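Local coordinates for protein glycosyl hydrolase (Rhizobium leguminosarum bv. trifolii, PDB 5NDX) that probably hydrolyses O-glycosyl bonds as a family 39 glycosidase, the bacterial orthologue of human alpha-L-iduronidase, at residues S368-A373 and L586-F591. The protein carries 2 engineered substitutions. Residues are numbered along the deposited sequence; the frame is centred on the assembly and turned at random.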
loop_
_atom_site.group_PDB
_atom_site.type_symbol
_atom_site.label_atom_id
_atom_site.label_comp_id
_atom_site.label_asym_id
_atom_site.label_seq_id
_atom_site.Cartn_x
_atom_site.Cartn_y
_atom_site.Cartn_z
ATOM N N SER A 368 7.288 -4.009 3.007
ATOM C CA SER A 368 7.159 -4.947 1.915
ATOM C C SER A 368 6.729 -4.189 0.630
ATOM O O SER A 368 7.230 -4.494 -0.449
ATOM C CB SER A 368 6.155 -6.060 2.210
ATOM O OG SER A 368 4.910 -5.477 2.526
ATOM N N MET A 369 5.789 -3.255 0.770
ATOM C CA MET A 369 5.331 -2.436 -0.357
ATOM C C MET A 369 6.376 -1.471 -0.886
ATOM O O MET A 369 6.410 -1.211 -2.110
ATOM C CB MET A 369 4.017 -1.732 -0.014
ATOM C CG MET A 369 2.904 -2.762 0.212
ATOM S SD MET A 369 1.383 -1.959 0.644
ATOM C CE MET A 369 0.553 -1.917 -0.929
ATOM N N GLU A 370 7.253 -0.989 -0.015
ATOM C CA GLU A 370 8.429 -0.238 -0.450
ATOM C C GLU A 370 9.335 -1.028 -1.393
ATOM O O GLU A 370 9.771 -0.492 -2.410
ATOM C CB GLU A 370 9.271 0.267 0.728
ATOM C CG GLU A 370 8.597 1.361 1.543
ATOM C CD GLU A 370 9.489 1.983 2.658
ATOM O OE1 GLU A 370 10.362 2.864 2.411
ATOM O OE2 GLU A 370 9.292 1.592 3.810
ATOM N N LEU A 371 9.614 -2.285 -1.050
ATOM C CA LEU A 371 10.387 -3.140 -1.886
ATOM C C LEU A 371 9.686 -3.448 -3.184
ATOM O O LEU A 371 10.291 -3.356 -4.248
ATOM C CB LEU A 371 10.794 -4.445 -1.177
ATOM C CG LEU A 371 12.108 -4.406 -0.401
ATOM C CD1 LEU A 371 12.118 -3.356 0.649
ATOM C CD2 LEU A 371 12.380 -5.734 0.290
ATOM N N LEU A 372 8.442 -3.862 -3.096
ATOM C CA LEU A 372 7.668 -4.214 -4.294
ATOM C C LEU A 372 7.486 -3.004 -5.273
ATOM O O LEU A 372 7.362 -3.195 -6.499
ATOM C CB LEU A 372 6.300 -4.793 -3.902
ATOM C CG LEU A 372 6.306 -6.128 -3.158
ATOM C CD1 LEU A 372 4.973 -6.403 -2.506
ATOM C CD2 LEU A 372 6.594 -7.237 -4.120
ATOM N N ALA A 373 7.513 -1.789 -4.725
ATOM C CA ALA A 373 7.318 -0.581 -5.500
ATOM C C ALA A 373 8.456 -0.377 -6.489
ATOM O O ALA A 373 8.245 0.310 -7.462
ATOM C CB ALA A 373 7.237 0.620 -4.588
ATOM N N LEU A 586 17.399 5.946 2.903
ATOM C CA LEU A 586 15.958 5.906 2.810
ATOM C C LEU A 586 15.608 5.629 1.391
ATOM O O LEU A 586 16.028 6.383 0.492
ATOM C CB LEU A 586 15.370 7.242 3.211
ATOM C CG LEU A 586 15.624 7.644 4.661
ATOM C CD1 LEU A 586 15.419 9.150 4.820
ATOM C CD2 LEU A 586 14.712 6.810 5.595
ATOM N N ILE A 587 14.789 4.631 1.129
ATOM C CA ILE A 587 14.247 4.526 -0.235
ATOM C C ILE A 587 12.920 5.283 -0.476
ATOM O O ILE A 587 12.550 5.488 -1.636
ATOM C CB ILE A 587 14.111 3.090 -0.753
ATOM C CG1 ILE A 587 13.147 2.314 0.102
ATOM C CG2 ILE A 587 15.461 2.406 -0.801
ATOM C CD1 ILE A 587 12.952 0.911 -0.441
ATOM N N SER A 588 12.220 5.648 0.589
ATOM C CA SER A 588 10.994 6.426 0.494
ATOM C C SER A 588 11.303 7.876 0.839
ATOM O O SER A 588 12.243 8.164 1.562
ATOM C CB SER A 588 9.890 5.862 1.467
ATOM O OG SER A 588 9.312 4.660 0.893
ATOM N N THR A 589 10.472 8.775 0.350
ATOM C CA THR A 589 10.710 10.202 0.457
ATOM C C THR A 589 10.003 10.789 1.646
ATOM O O THR A 589 9.209 11.696 1.511
ATOM C CB THR A 589 10.245 10.886 -0.827
ATOM O OG1 THR A 589 8.837 10.713 -0.963
ATOM C CG2 THR A 589 10.968 10.289 -2.013
ATOM N N ALA A 590 10.345 10.276 2.827
ATOM C CA ALA A 590 9.760 10.712 4.063
ATOM C C ALA A 590 10.714 10.390 5.211
ATOM O O ALA A 590 11.478 9.441 5.138
ATOM C CB ALA A 590 8.400 10.054 4.273
ATOM N N PHE A 591 10.739 11.248 6.220
ATOM C CA PHE A 591 11.612 11.039 7.362
ATOM C C PHE A 591 11.127 11.749 8.601
ATOM O O PHE A 591 10.838 12.931 8.565
ATOM C CB PHE A 591 13.030 11.489 7.009
ATOM C CG PHE A 591 14.013 11.313 8.129
ATOM C CD1 PHE A 591 14.460 10.052 8.486
ATOM C CD2 PHE A 591 14.455 12.411 8.878
ATOM C CE1 PHE A 591 15.392 9.879 9.537
ATOM C CE2 PHE A 591 15.362 12.234 9.934
ATOM C CZ PHE A 591 15.835 10.962 10.258
HETATM O O HOH W 1 12.441 4.267 3.308
#
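Glu370 OE1 takes two hydrogen bonds, one from Ser588 and one from a bridging water. Ser588 OG donates to Glu370 OE1 at 2.6 Å. The hydroxyl meets this oxygen from above the carboxylate plane, about 45° out of it. Water 1 donates to Glu370 OE1 at 2.7 Å. The same water accepts from the backbone, with Ser588 N 3.1 Å from its oxygen. Side chain and main chain of Ser588 thus both reach one carboxylate oxygen, directly and through the water. The other oxygen, Glu370 OE2, forms a salt bridge with Lys362. With both oxygens held, the rotation of the carboxylate is probably restricted. The lysine would also favour the charged form of this buried acid.

The glutamate gets there by an extended chain. Its CD lies anti to CA (chi2 -174°), which carries the carboxylate straight out from the helix to the loop at 586-589.

Ile587 packs along the same glutamate, nearer the helix. Its CD1 lies 3.9 Å from Glu370 CB, and its CG1 is 3.7 Å from Glu370 OE1. The apolar arm therefore runs beside the stem of the acid. Leu371 adds a looser apolar contact, with its CD1 4.5 Å from Ile587 CD1.

The contact is small and buried, away from the ligand pockets. It joins helix 364-372 to the loop leading into strand 590-594, an outer strand of a three-stranded antiparallel sheet. Ile587 also touches Phe566 at the start of strand 566-572. Leu371 rests on Leu519 and Gln521 of strand 518-526, part of the nine-stranded mixed sheet. Ser368 packs against helix 282-300, which comes between strands 261-263 and 307-310 of the eight-stranded TIM barrel. Helix 364-372 thus links both of these elements to the C-terminal antiparallel strands.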